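Local coordinates for protein NAD_Gly3P_dh, NAD-dependent glycerol-3-phosphate dehydrogenase (Streptosporangium roseum, PDB 5OCM) that binds NADP(+) and, as an imine reductase, probably uses NADPH to reduce imines to amines, at residues G12-G15 and Q16-A19; D69-A72 and V73-V76. One frame throughout, in Å; residues are numbered along the deposited sequence.

Contact 1: residues G12-G15 and Q16-A19; sequences GLMG and QALA. With NAP (NADP nicotinamide-adenine-dinucleotide phosphate), chain G.
Leu18 N donates to Met14 O over 2.9 Å, and Ala19 N to Gly15 O along an almost straight line (177°). These bonds form the first turns of helix 13-24, joined to strand 6-9 by the glycine-rich turn of a Rossmann fold. At the start of the helix the amides still lack backbone acceptors of their own, and the pyrophosphate of NADP supplies them. Met14 N reaches NAP O2N at 2.9 Å, and Leu13 N donates to NAP O1A at 3.2 Å, so each phosphate receives one amide and the positive end of the helix dipole probably steadies both. Gly12, at the N-cap, suits its place because a beta carbon there would run into O5B of the cofactor. Gly15, the last glycine of the GxGxxG pattern, leaves its CA bare beside Leu18 CD1, 4.2 Å away.

Outward from this polar end lies the packing. Met14 leaves the helix with CG opposite the backbone N (chi1 -179°) and then bends twice, which carries CE beneath the nicotinamide, 3.4 Å from NAP C4N over one ring face. A long, flexible thioether fits this role, since it can follow the flat ring. Ile119 and Cys66 touch both Met14 and Leu18. Where the two side chains meet, Met14 SD lies 4.2 Å from Leu18 CD2.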
# COMPACT_ATOMS: atom_id res chain seq x y z
N GLY A 12 -5.78 6.82 -26.56
CA GLY A 12 -4.60 7.12 -25.73
C GLY A 12 -3.90 5.86 -25.31
O GLY A 12 -4.16 4.78 -25.85
N LEU A 13 -2.99 5.96 -24.34
CA LEU A 13 -2.28 4.78 -23.86
C LEU A 13 -3.29 3.71 -23.42
O LEU A 13 -3.10 2.53 -23.68
CB LEU A 13 -1.42 5.14 -22.63
CG LEU A 13 -0.27 6.08 -22.91
CD1 LEU A 13 0.55 6.23 -21.63
CD2 LEU A 13 0.69 5.58 -24.00
N MET A 14 -4.36 4.12 -22.76
CA MET A 14 -5.31 3.14 -22.25
C MET A 14 -6.27 2.65 -23.33
O MET A 14 -6.52 1.45 -23.47
CB MET A 14 -6.04 3.67 -21.02
CG MET A 14 -7.02 2.69 -20.45
SD MET A 14 -6.41 1.01 -20.04
CE MET A 14 -5.54 1.44 -18.52
N GLY A 15 -6.84 3.58 -24.09
CA GLY A 15 -7.70 3.17 -25.20
C GLY A 15 -7.05 2.21 -26.16
O GLY A 15 -7.68 1.28 -26.65
N GLN A 16 -5.78 2.41 -26.44
CA GLN A 16 -5.06 1.47 -27.31
C GLN A 16 -5.04 0.07 -26.72
O GLN A 16 -5.20 -0.93 -27.47
CB GLN A 16 -3.59 1.93 -27.55
CG GLN A 16 -3.48 3.27 -28.11
CD GLN A 16 -2.60 3.55 -29.09
OE1 GLN A 16 -3.06 3.76 -30.20
NE2 GLN A 16 -1.32 3.38 -28.81
N ALA A 17 -4.82 -0.03 -25.40
CA ALA A 17 -4.79 -1.32 -24.72
C ALA A 17 -6.19 -1.96 -24.71
O ALA A 17 -6.34 -3.18 -24.87
CB ALA A 17 -4.28 -1.17 -23.30
N LEU A 18 -7.23 -1.15 -24.52
CA LEU A 18 -8.59 -1.69 -24.53
C LEU A 18 -8.89 -2.32 -25.90
O LEU A 18 -9.35 -3.48 -26.00
CB LEU A 18 -9.60 -0.60 -24.23
CG LEU A 18 -9.56 0.14 -22.90
CD1 LEU A 18 -10.59 1.25 -22.88
CD2 LEU A 18 -9.76 -0.82 -21.72
N ALA A 19 -8.68 -1.55 -26.97
CA ALA A 19 -8.89 -2.04 -28.34
C ALA A 19 -8.04 -3.28 -28.63
O ALA A 19 -8.55 -4.25 -29.18
CB ALA A 19 -8.62 -0.96 -29.35
PA NAP G . -4.09 9.76 -22.72
O1A NAP G . -2.94 8.93 -23.28
O2A NAP G . -3.63 11.09 -22.34
O5B NAP G . -5.35 9.85 -23.76
C5B NAP G . -6.31 10.89 -23.62
C4B NAP G . -7.33 10.56 -24.69
O4B NAP G . -8.46 11.40 -24.60
C3B NAP G . -6.79 10.67 -26.15
O3B NAP G . -7.34 9.62 -26.99
C2B NAP G . -7.34 12.05 -26.56
O2B NAP G . -7.39 12.28 -27.98
C1B NAP G . -8.69 12.02 -25.90
N9A NAP G . -9.29 13.32 -25.73
C8A NAP G . -8.94 14.32 -24.91
N7A NAP G . -9.75 15.36 -25.04
C5A NAP G . -10.64 15.02 -25.99
C6A NAP G . -11.78 15.67 -26.61
N6A NAP G . -12.14 16.96 -26.23
N1A NAP G . -12.41 15.03 -27.63
C2A NAP G . -12.07 13.79 -28.02
N3A NAP G . -11.04 13.10 -27.47
C4A NAP G . -10.34 13.69 -26.47
O3 NAP G . -4.76 9.17 -21.42
PN NAP G . -4.88 7.57 -21.09
O1N NAP G . -3.76 7.17 -20.21
O2N NAP G . -5.36 6.79 -22.33
O5D NAP G . -6.13 7.78 -20.08
C5D NAP G . -7.45 7.80 -20.62
C4D NAP G . -8.40 7.64 -19.45
O4D NAP G . -8.14 6.31 -18.82
C3D NAP G . -8.23 8.77 -18.42
O3D NAP G . -9.50 9.15 -17.86
C2D NAP G . -7.35 8.06 -17.38
O2D NAP G . -7.39 8.60 -16.04
C1D NAP G . -7.91 6.61 -17.47
N1N NAP G . -6.99 5.60 -16.98
C2N NAP G . -5.78 5.48 -17.48
C3N NAP G . -4.88 4.52 -16.98
C7N NAP G . -3.48 4.38 -17.45
O7N NAP G . -2.78 3.58 -16.79
N7N NAP G . -3.05 5.07 -18.46
C4N NAP G . -5.31 3.64 -15.97
C5N NAP G . -6.63 3.74 -15.55
C6N NAP G . -7.44 4.73 -16.08
P2B NAP G . -6.09 12.84 -28.74
O1X NAP G . -5.23 11.64 -28.98
O2X NAP G . -6.74 13.48 -29.91
O3X NAP G . -5.56 13.95 -27.84

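Contact 2: residues D69-A72 and V73-V76. With NAP (NADP nicotinamide-adenine-dinucleotide phosphate), chain G.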
# COMPACT_ATOMS: atom_id res chain seq x y z
N ASP A 69 -11.20 13.09 -19.65
CA ASP A 69 -12.06 13.48 -18.53
C ASP A 69 -13.48 13.71 -19.00
O ASP A 69 -13.79 13.56 -20.17
CB ASP A 69 -11.48 14.72 -17.83
CG ASP A 69 -11.39 15.94 -18.77
OD1 ASP A 69 -12.06 16.02 -19.86
OD2 ASP A 69 -10.70 16.89 -18.35
N HIS A 70 -14.33 14.06 -18.06
CA HIS A 70 -15.76 14.24 -18.28
C HIS A 70 -16.06 15.25 -19.39
O HIS A 70 -16.99 15.08 -20.20
CB HIS A 70 -16.43 14.71 -16.98
CG HIS A 70 -17.93 14.79 -17.06
ND1 HIS A 70 -18.63 15.97 -16.94
CD2 HIS A 70 -18.85 13.83 -17.23
CE1 HIS A 70 -19.93 15.69 -16.89
NE2 HIS A 70 -20.08 14.45 -17.27
N ALA A 71 -15.30 16.35 -19.40
CA ALA A 71 -15.48 17.38 -20.45
C ALA A 71 -15.27 16.78 -21.86
O ALA A 71 -16.05 17.04 -22.77
CB ALA A 71 -14.57 18.58 -20.24
N ALA A 72 -14.23 15.96 -22.00
CA ALA A 72 -14.01 15.22 -23.23
C ALA A 72 -15.08 14.23 -23.57
O ALA A 72 -15.52 14.13 -24.75
CB ALA A 72 -12.61 14.54 -23.19
N VAL A 73 -15.59 13.53 -22.55
CA VAL A 73 -16.67 12.59 -22.73
C VAL A 73 -17.89 13.33 -23.33
O VAL A 73 -18.48 12.87 -24.30
CB VAL A 73 -17.09 11.93 -21.42
CG1 VAL A 73 -18.43 11.16 -21.57
CG2 VAL A 73 -16.01 10.98 -20.95
N ARG A 74 -18.25 14.45 -22.72
CA ARG A 74 -19.41 15.23 -23.19
C ARG A 74 -19.17 15.73 -24.63
O ARG A 74 -20.08 15.64 -25.45
CB ARG A 74 -19.72 16.42 -22.26
CG ARG A 74 -20.33 15.99 -20.89
CD ARG A 74 -21.12 17.02 -20.07
NE ARG A 74 -21.02 18.42 -20.47
CZ ARG A 74 -20.00 19.26 -20.15
NH1 ARG A 74 -18.93 18.85 -19.45
NH2 ARG A 74 -20.04 20.52 -20.60
N ALA A 75 -17.97 16.19 -24.93
CA ALA A 75 -17.64 16.63 -26.28
C ALA A 75 -17.84 15.50 -27.30
O ALA A 75 -18.37 15.75 -28.39
CB ALA A 75 -16.21 17.17 -26.35
N VAL A 76 -17.43 14.28 -26.97
CA VAL A 76 -17.55 13.15 -27.91
C VAL A 76 -19.00 12.70 -28.01
O VAL A 76 -19.50 12.44 -29.12
CB VAL A 76 -16.62 12.00 -27.51
CG1 VAL A 76 -16.90 10.78 -28.34
CG2 VAL A 76 -15.16 12.41 -27.68
PA NAP G . -4.09 9.76 -22.72
O1A NAP G . -2.94 8.93 -23.28
O2A NAP G . -3.63 11.09 -22.34
O5B NAP G . -5.35 9.85 -23.76
C5B NAP G . -6.31 10.89 -23.62
C4B NAP G . -7.33 10.56 -24.69
O4B NAP G . -8.46 11.40 -24.60
C3B NAP G . -6.79 10.67 -26.15
O3B NAP G . -7.34 9.62 -26.99
C2B NAP G . -7.34 12.05 -26.56
O2B NAP G . -7.39 12.28 -27.98
C1B NAP G . -8.69 12.02 -25.90
N9A NAP G . -9.29 13.32 -25.73
C8A NAP G . -8.94 14.32 -24.91
N7A NAP G . -9.75 15.36 -25.04
C5A NAP G . -10.64 15.02 -25.99
C6A NAP G . -11.78 15.67 -26.61
N6A NAP G . -12.14 16.96 -26.23
N1A NAP G . -12.41 15.03 -27.63
C2A NAP G . -12.07 13.79 -28.02
N3A NAP G . -11.04 13.10 -27.47
C4A NAP G . -10.34 13.69 -26.47
O3 NAP G . -4.76 9.17 -21.42
PN NAP G . -4.88 7.57 -21.09
O1N NAP G . -3.76 7.17 -20.21
O2N NAP G . -5.36 6.79 -22.33
O5D NAP G . -6.13 7.78 -20.08
C5D NAP G . -7.45 7.80 -20.62
C4D NAP G . -8.40 7.64 -19.45
O4D NAP G . -8.14 6.31 -18.82
C3D NAP G . -8.23 8.77 -18.42
O3D NAP G . -9.50 9.15 -17.86
C2D NAP G . -7.35 8.06 -17.38
O2D NAP G . -7.39 8.60 -16.04
C1D NAP G . -7.91 6.61 -17.47
N1N NAP G . -6.99 5.60 -16.98
C2N NAP G . -5.78 5.48 -17.48
C3N NAP G . -4.88 4.52 -16.98
C7N NAP G . -3.48 4.38 -17.45
O7N NAP G . -2.78 3.58 -16.79
N7N NAP G . -3.05 5.07 -18.46
C4N NAP G . -5.31 3.64 -15.97
C5N NAP G . -6.63 3.74 -15.55
C6N NAP G . -7.44 4.73 -16.08
P2B NAP G . -6.09 12.84 -28.74
O1X NAP G . -5.23 11.64 -28.98
O2X NAP G . -6.74 13.48 -29.91
O3X NAP G . -5.56 13.95 -27.84
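Asp69 O accepts from Val73 N at 3.0 Å, opening helix 70-77 in the second half of the Rossmann fold, between strands 62-65 and 88-91. Asp69 is the N-cap, and its short carboxylate suits the task: OD1 turns back to take Ala72 N at 3.0 Å, giving an acceptor to an amide of the first turn. The bond is nearly straight, 166° at the hydrogen.

His70 follows, bonded through its O to Arg74 N. With CG on the far side from the backbone N (chi1 -175°), its ring extends beside the arginine chain. Arg74 CG sits over one face, 4.1 Å from the ring centroid, as a CH-pi contact, and Arg74 CD comes 3.6 Å from His70 CE1. A sharp bend at chi3 of Arg74 then swings the guanidinium round until His70 ND1 lies at its edge, the two planes 37° apart. His70 NE2 also shares a weak hydrogen bond with Thr103 OG1. An alanine in place of His70 would strip the flat surface from under the Arg74 methylenes and is likely to leave that long, exposed chain free to swing.

Ala71 carries only a methyl on the exposed side and continues the helix through its O to Ala75 N.

Ala72 faces the cofactor instead. Its small CB lets the face of the adenine come close to the helix, 3.5 Å from NAP C5A. One turn on, branched Val76 adds a second apolar touch on the same side of the base, nearer its rim, with CG2 3.4 Å from NAP C2A.

How the contacts relate
Both contacts belong to the N-terminal nucleotide-binding domain and open helices of two separate beta-alpha-beta units: helix 13-24 after strand 6-9, then helix 70-77 after strand 62-65. Those two strands are neighbours in the parallel part of the sheet. Contact 1 closes before contact 2 opens, and their centres are about 17 Å apart, with about 11 Å between nearest atoms. The cofactor bridges the gap: the start of helix 13-24 holds the pyrophosphate and the nicotinamide side, while residues 69-76 offer an apolar surface to the adenine. Asn33, Arg34, Ser35, Ser68 and Ser94 of the same chain, with Asp232 of the second subunit, also hydrogen-bond NADP.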